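Local coordinates for protein ureidoglycolate hydrolase (Arabidopsis thaliana, PDB 4PXE) that hydrolyses (S)-ureidoglycolate to glyoxylate, ammonium and carbon dioxide in plant purine breakdown, working as a manganese-dependent homodimer of the peptidase M20 family, at residues T89-I93 with G104-V108; F134-P139 with A376-S380. Residues are numbered along the deposited sequence.

Interaction 1 of 2, residues T89-I93 with G104-V108; sequences TGSHI and GVVGV. With MN (manganese (II) ion), chain C.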
ATOM      1  N   THR A  89      18.318  33.137  -3.221  1.00 15.42           N
ATOM      2  CA  THR A  89      18.848  31.836  -2.836  1.00 15.17           C
ATOM      3  C   THR A  89      17.785  31.097  -2.055  1.00 15.25           C
ATOM      4  O   THR A  89      16.968  31.716  -1.382  1.00 17.34           O
ATOM      5  CB  THR A  89      20.134  31.955  -1.981  1.00 15.06           C
ATOM      6  OG1 THR A  89      20.685  30.647  -1.738  1.00 15.33           O
ATOM      7  CG2 THR A  89      19.843  32.637  -0.639  1.00 16.07           C
ATOM      8  N   GLY A  90      17.785  29.771  -2.124  1.00 14.80           N
ATOM      9  CA  GLY A  90      16.838  29.033  -1.317  1.00 17.38           C
ATOM     10  C   GLY A  90      16.731  27.574  -1.680  1.00 13.39           C
ATOM     11  O   GLY A  90      17.451  27.084  -2.545  1.00 13.81           O
ATOM     12  N   SER A  91      15.819  26.889  -1.004  1.00 12.49           N
ATOM     13  CA  SER A  91      15.643  25.450  -1.163  1.00 11.93           C
ATOM     14  C   SER A  91      14.309  25.051  -0.534  1.00 12.97           C
ATOM     15  O   SER A  91      13.436  25.903  -0.314  1.00 14.07           O
ATOM     16  CB  SER A  91      16.820  24.698  -0.514  1.00 13.24           C
ATOM     17  OG  SER A  91      16.947  23.369  -1.005  1.00 12.23           O
ATOM     18  N   HIS A  92      14.154  23.765  -0.238  1.00 12.00           N
ATOM     19  CA  HIS A  92      12.878  23.243   0.264  1.00 12.90           C
ATOM     20  C   HIS A  92      13.050  22.644   1.658  1.00 13.12           C
ATOM     21  O   HIS A  92      14.174  22.339   2.082  1.00 13.68           O
ATOM     22  CB  HIS A  92      12.363  22.152  -0.677  1.00 13.29           C
ATOM     23  CG  HIS A  92      13.268  20.965  -0.752  1.00 12.16           C
ATOM     24  ND1 HIS A  92      13.023  19.795  -0.060  1.00 11.61           N
ATOM     25  CD2 HIS A  92      14.436  20.780  -1.409  1.00 12.15           C
ATOM     26  CE1 HIS A  92      14.004  18.942  -0.290  1.00 12.90           C
ATOM     27  NE2 HIS A  92      14.869  19.512  -1.108  1.00 13.40           N
ATOM     28  N   ILE A  93      11.950  22.464   2.380  1.00 12.77           N
ATOM     29  CA  ILE A  93      12.016  21.745   3.649  1.00 13.25           C
ATOM     30  C   ILE A  93      11.100  20.528   3.704  1.00 14.15           C
ATOM     31  O   ILE A  93      11.073  19.826   4.717  1.00 14.15           O
ATOM     32  CB  ILE A  93      11.734  22.657   4.865  1.00 14.24           C
ATOM     33  CG1 ILE A  93      10.308  23.216   4.802  1.00 17.67           C
ATOM     34  CG2 ILE A  93      12.785  23.767   4.966  1.00 14.84           C
ATOM     35  CD1 ILE A  93      10.007  24.227   5.904  1.00 22.08           C
ATOM     36  N   GLY A 104      17.474  19.560   1.268  1.00 10.18           N
ATOM     37  CA  GLY A 104      16.692  20.794   1.239  1.00 11.81           C
ATOM     38  C   GLY A 104      16.933  21.735   2.413  1.00 11.04           C
ATOM     39  O   GLY A 104      17.203  22.937   2.242  1.00 11.93           O
ATOM     40  N   VAL A 105      16.827  21.173   3.615  1.00 11.67           N
ATOM     41  CA  VAL A 105      16.902  21.969   4.836  1.00 11.91           C
ATOM     42  C   VAL A 105      18.204  22.767   4.935  1.00 12.08           C
ATOM     43  O   VAL A 105      18.184  23.934   5.328  1.00 12.23           O
ATOM     44  CB  VAL A 105      16.707  21.093   6.091  1.00 12.62           C
ATOM     45  CG1 VAL A 105      16.835  21.930   7.346  1.00 15.02           C
ATOM     46  CG2 VAL A 105      15.339  20.420   6.061  1.00 12.80           C
ATOM     47  N   VAL A 106      19.325  22.165   4.546  1.00 11.60           N
ATOM     48  CA  VAL A 106      20.600  22.893   4.590  1.00 11.92           C
ATOM     49  C   VAL A 106      20.565  24.187   3.774  1.00 11.74           C
ATOM     50  O   VAL A 106      21.078  25.217   4.224  1.00 12.80           O
ATOM     51  CB  VAL A 106      21.785  22.015   4.136  1.00 10.78           C
ATOM     52  CG1 VAL A 106      23.054  22.854   3.960  1.00 13.53           C
ATOM     53  CG2 VAL A 106      22.011  20.864   5.134  1.00 12.87           C
ATOM     54  N   GLY A 107      19.929  24.161   2.604  1.00 11.51           N
ATOM     55  CA  GLY A 107      19.861  25.356   1.776  1.00 12.22           C
ATOM     56  C   GLY A 107      18.850  26.396   2.224  1.00 14.10           C
ATOM     57  O   GLY A 107      18.864  27.525   1.720  1.00 17.21           O
ATOM     58  N   VAL A 108      17.978  26.039   3.164  1.00 12.80           N
ATOM     59  CA  VAL A 108      17.037  27.004   3.734  1.00 13.54           C
ATOM     60  C   VAL A 108      17.606  27.596   5.032  1.00 10.69           C
ATOM     61  O   VAL A 108      17.819  28.818   5.140  1.00 12.63           O
ATOM     62  CB  VAL A 108      15.648  26.379   3.995  1.00 11.03           C
ATOM     63  CG1 VAL A 108      14.729  27.391   4.685  1.00 14.29           C
ATOM     64  CG2 VAL A 108      15.014  25.898   2.694  1.00 14.05           C
TER
HETATM   65 MN    MN C 501      16.576  18.437  -2.216  1.00 11.58          MN
HETATM   66  O   HOH W   1      20.430  27.975  -0.581  1.00 15.54           O
HETATM   67  O   HOH W   2      19.443  22.404   0.340  1.00 12.95           O
HETATM   68  O   HOH W   3      16.443  19.858  -3.928  1.00 14.22           O
HETATM   69  O   HOH W   4      14.982  17.012  -2.816  1.00 17.49           O
HETATM   70  O   HOH W   5      17.582  17.103  -4.046  1.00 16.20           O

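Interaction 2 of 2, residues F134-P139 with A376-S380; sequences FTSEEP and AYHDS. With MN (manganese (II) ion), chain D; GLV (glyoxylic acid), chain E.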
ATOM      1  N   PHE A 134      10.894  27.337  -0.989  1.00 13.63           N
ATOM      2  CA  PHE A 134       9.940  26.831  -1.970  1.00 13.70           C
ATOM      3  C   PHE A 134       8.860  26.026  -1.257  1.00 14.73           C
ATOM      4  O   PHE A 134       9.135  25.339  -0.271  1.00 15.71           O
ATOM      5  CB  PHE A 134      10.670  26.015  -3.032  1.00 14.00           C
ATOM      6  CG  PHE A 134      11.627  26.841  -3.846  1.00 15.74           C
ATOM      7  CD1 PHE A 134      11.181  27.539  -4.958  1.00 15.38           C
ATOM      8  CD2 PHE A 134      12.958  26.956  -3.481  1.00 13.86           C
ATOM      9  CE1 PHE A 134      12.050  28.325  -5.699  1.00 15.37           C
ATOM     10  CE2 PHE A 134      13.838  27.739  -4.227  1.00 16.87           C
ATOM     11  CZ  PHE A 134      13.385  28.419  -5.335  1.00 14.50           C
ATOM     12  N   THR A 135       7.619  26.143  -1.718  1.00 13.75           N
ATOM     13  CA  THR A 135       6.507  25.592  -0.963  1.00 15.01           C
ATOM     14  C   THR A 135       6.578  24.065  -0.830  1.00 13.67           C
ATOM     15  O   THR A 135       6.137  23.499   0.166  1.00 15.43           O
ATOM     16  CB  THR A 135       5.141  26.049  -1.541  1.00 15.82           C
ATOM     17  OG1 THR A 135       4.130  25.888  -0.541  1.00 17.09           O
ATOM     18  CG2 THR A 135       4.772  25.283  -2.814  1.00 16.07           C
ATOM     19  N   SER A 136       7.151  23.419  -1.841  1.00 15.18           N
ATOM     20  CA  SER A 136       7.372  21.977  -1.841  1.00 14.00           C
ATOM     21  C   SER A 136       8.231  21.661  -3.044  1.00 15.48           C
ATOM     22  O   SER A 136       8.027  22.241  -4.115  1.00 16.70           O
ATOM     23  CB  SER A 136       6.041  21.227  -1.951  1.00 17.31           C
ATOM     24  OG  SER A 136       6.248  19.894  -2.386  1.00 18.37           O
ATOM     25  N   GLU A 137       9.184  20.745  -2.882  1.00 15.05           N
ATOM     26  CA  GLU A 137      10.003  20.304  -4.001  1.00 15.01           C
ATOM     27  C   GLU A 137       9.803  18.815  -4.275  1.00 14.24           C
ATOM     28  O   GLU A 137      10.024  18.346  -5.394  1.00 14.10           O
ATOM     29  CB  GLU A 137      11.482  20.617  -3.725  1.00 15.11           C
ATOM     30  CG  GLU A 137      12.425  20.292  -4.871  1.00 15.75           C
ATOM     31  CD  GLU A 137      13.020  18.904  -4.797  1.00 15.45           C
ATOM     32  OE1 GLU A 137      12.858  18.204  -3.766  1.00 16.97           O
ATOM     33  OE2 GLU A 137      13.653  18.502  -5.800  1.00 19.19           O
ATOM     34  N   GLU A 138       9.414  18.062  -3.249  1.00 12.32           N
ATOM     35  CA  GLU A 138       9.259  16.613  -3.396  1.00 13.91           C
ATOM     36  C   GLU A 138       7.895  16.245  -3.987  1.00 15.56           C
ATOM     37  O   GLU A 138       6.907  16.931  -3.730  1.00 16.11           O
ATOM     38  CB  GLU A 138       9.485  15.910  -2.058  1.00 14.42           C
ATOM     39  CG  GLU A 138      10.859  16.188  -1.460  1.00 14.01           C
ATOM     40  CD  GLU A 138      11.954  15.371  -2.076  1.00 15.59           C
ATOM     41  OE1 GLU A 138      11.780  14.757  -3.152  1.00 14.56           O
ATOM     42  OE2 GLU A 138      13.025  15.338  -1.434  1.00 15.95           O
ATOM     43  N   PRO A 139       7.839  15.166  -4.791  1.00 14.47           N
ATOM     44  CA  PRO A 139       6.598  14.810  -5.503  1.00 14.84           C
ATOM     45  C   PRO A 139       5.632  13.974  -4.668  1.00 15.13           C
ATOM     46  O   PRO A 139       4.640  13.479  -5.206  1.00 16.64           O
ATOM     47  CB  PRO A 139       7.113  13.975  -6.680  1.00 15.89           C
ATOM     48  CG  PRO A 139       8.327  13.299  -6.133  1.00 12.84           C
ATOM     49  CD  PRO A 139       8.986  14.361  -5.255  1.00 13.03           C
ATOM     50  N   ALA A 376      20.478  14.346  -8.812  1.00 13.42           N
ATOM     51  CA  ALA A 376      19.187  14.754  -8.282  1.00 12.88           C
ATOM     52  C   ALA A 376      18.678  15.967  -9.041  1.00 13.18           C
ATOM     53  O   ALA A 376      19.462  16.727  -9.619  1.00 13.98           O
ATOM     54  CB  ALA A 376      19.317  15.080  -6.799  1.00 13.44           C
ATOM     55  N   TYR A 377      17.363  16.164  -9.048  1.00 13.75           N
ATOM     56  CA  TYR A 377      16.837  17.455  -9.492  1.00 13.92           C
ATOM     57  C   TYR A 377      16.617  18.348  -8.277  1.00 13.59           C
ATOM     58  O   TYR A 377      16.716  17.893  -7.123  1.00 13.75           O
ATOM     59  CB  TYR A 377      15.561  17.307 -10.357  1.00 14.72           C
ATOM     60  CG  TYR A 377      14.445  16.517  -9.698  1.00 14.94           C
ATOM     61  CD1 TYR A 377      14.212  15.173 -10.020  1.00 12.82           C
ATOM     62  CD2 TYR A 377      13.625  17.114  -8.744  1.00 13.10           C
ATOM     63  CE1 TYR A 377      13.188  14.449  -9.394  1.00 14.76           C
ATOM     64  CE2 TYR A 377      12.610  16.409  -8.121  1.00 16.03           C
ATOM     65  CZ  TYR A 377      12.389  15.089  -8.450  1.00 14.84           C
ATOM     66  OH  TYR A 377      11.380  14.391  -7.815  1.00 16.09           O
ATOM     67  N   HIS A 378      16.363  19.627  -8.533  1.00 13.82           N
ATOM     68  CA  HIS A 378      16.262  20.639  -7.491  1.00 13.32           C
ATOM     69  C   HIS A 378      15.393  21.764  -8.007  1.00 13.96           C
ATOM     70  O   HIS A 378      15.177  21.875  -9.208  1.00 14.01           O
ATOM     71  CB  HIS A 378      17.638  21.236  -7.190  1.00 13.92           C
ATOM     72  CG  HIS A 378      18.665  20.237  -6.767  1.00 12.23           C
ATOM     73  ND1 HIS A 378      18.759  19.762  -5.474  1.00 13.46           N
ATOM     74  CD2 HIS A 378      19.669  19.648  -7.456  1.00 11.58           C
ATOM     75  CE1 HIS A 378      19.772  18.920  -5.392  1.00 13.97           C
ATOM     76  NE2 HIS A 378      20.344  18.835  -6.580  1.00 12.45           N
ATOM     77  N   ASP A 379      14.950  22.639  -7.114  1.00 13.83           N
ATOM     78  CA  ASP A 379      14.287  23.871  -7.536  1.00 15.07           C
ATOM     79  C   ASP A 379      15.129  24.703  -8.506  1.00 14.82           C
ATOM     80  O   ASP A 379      14.583  25.399  -9.360  1.00 15.60           O
ATOM     81  CB  ASP A 379      13.887  24.693  -6.311  1.00 13.98           C
ATOM     82  CG  ASP A 379      12.801  23.998  -5.503  1.00 15.45           C
ATOM     83  OD1 ASP A 379      11.715  23.796  -6.081  1.00 17.69           O
ATOM     84  OD2 ASP A 379      13.023  23.639  -4.322  1.00 15.99           O
ATOM     85  N   SER A 380      16.450  24.613  -8.380  1.00 13.09           N
ATOM     86  CA  SER A 380      17.373  25.267  -9.308  1.00 14.13           C
ATOM     87  C   SER A 380      17.083  24.909 -10.769  1.00 15.50           C
ATOM     88  O   SER A 380      17.317  25.721 -11.665  1.00 15.50           O
ATOM     89  CB  SER A 380      18.816  24.887  -8.957  1.00 14.02           C
ATOM     90  OG  SER A 380      19.230  25.488  -7.741  1.00 16.15           O
TER
HETATM   91 MN    MN D 502      15.037  14.983  -2.133  1.00 26.38          MN
HETATM   92  C1  GLV E 503      14.311  15.155  -5.495  1.00 15.82           C
HETATM   93  O1  GLV E 503      14.962  16.376  -5.577  1.00 16.76           O
HETATM   94  C2  GLV E 503      14.893  14.095  -6.363  1.00 13.91           C
HETATM   95  O2  GLV E 503      15.907  14.374  -7.080  1.00 13.73           O
HETATM   96  O3  GLV E 503      14.376  12.939  -6.373  1.00 14.59           O
HETATM   97  O   HOH W   6       9.300  24.115  -5.515  1.00 14.59           O
HETATM   98  O   HOH W   4      14.982  17.012  -2.816  1.00 17.49           O
HETATM   99  O   HOH W   7      16.509  14.713  -3.185  1.00 17.62           O

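Interaction 1 of 2, residues T89-I93 with G104-V108
Two neighbouring pieces of the M20 metallohydrolase core meet here: strand 86-91 and the residues after it, with the metal ligand His92, and the start of helix 105-120, which follows the bridging ligand Asp103. Start at Gly104. Its CA sits 3.5 Å from the centroid of the His92 ring, over one face, as a CH-pi contact. With phi at 77° and no CB, it fits where an ideal CB would come 2.3 Å from His92 O. Its carbonyl O accepts weak hydrogen bonds from Gly107 N and Val108 N, both within the first turn. Val105 turns its CA-to-CB bond away, yet its CG2 still comes 4.4 Å from Ile93 CG2; beyond, it packs on Ile24 and Leu27 of helix 17-28. Val106 faces away too, against Leu207 and Ile209 of strand 201-209. Gly107 is the second tight spot: an ideal CB would lie 2.9 Å from Ser91 CB, so the bare backbone lets the strand come close. Water fills in beside it. One molecule donates to Thr89 OG1 (2.9 Å) and Gly107 O (2.8 Å); another accepts from Gly107 N (2.9 Å) and donates to Ser91 OG (3.0 Å), a hydroxyl also hydrogen-bonded to Glu206. Val108 closes the apolar side, its CG2 3.8 Å from Ile93 CG2 and 3.4 Å from Ser91 O. The His92 ring reaches the catalytic manganese, which Asp103 and His208 also bind: His92 NE2 lies 2.3 Å from the ion.

Interaction 2 of 2, residues F134-P139 with A376-S380
This is a buried contact at the active site, near the centre of the chain, between a loop, 134-139, which follows strand 129-133, and the residues 376-380 that enter helix 379-383. Asp379 lies over the face of the Phe134 ring, its CB 3.7 Å from the ring centroid in a CH-pi contact. Its carboxylate is held from outside by Ser149, while a water donates to both Asp379 OD1 (2.5 Å) and Ser136 O (2.7 Å), joining the two segments. Glu137 reaches across, with OE2 3.3 Å from Tyr377 CD2 and CG 3.4 Å from Asp379 OD2. The consecutive acids Glu137 and Glu138 belong to the dinuclear M20 centre and divide its work. Glu138 OE2 binds the second manganese at 2.2 Å, alongside Asp103 and His402; Glu137 OE1 accepts from the water bridging the two ions, at 2.6 Å, the position expected of the family's general base. That same water donates to O1 of glyoxylate, the reaction product, at 2.8 Å. Tyr377 supports the ligand from 376-380, its ring face against C1 and its N donating to glyoxylate O2 at 3.0 Å. Arg307 of the same chain and Asn294 of the second subunit also hydrogen-bond the glyoxylate, so the dimer completes the pocket. Pro139 CD also packs 3.5 Å from Tyr377 OH.

In the fold
Both contacts are buried, with centres about 9 Å apart, and each brings a ligand to one of the two manganese ions; the bridging water belongs to both. Interaction 1 joins a strand to the helix that follows it, through glycine backbone, valine and isoleucine packing and ordered water. Interaction 2 brings together segments more than 230 residues apart, with carboxylates and the Tyr377 ring at the product and the Phe134 ring packed on Asp379 away from it, and it alone touches the second subunit. They meet directly: Ser91 O lies 3.0 Å from Phe134 N, a probable hydrogen bond continuing the parallel pairing of strands 86-91 and 129-133, and His92 CG packs 3.5 Å from Glu137 CB.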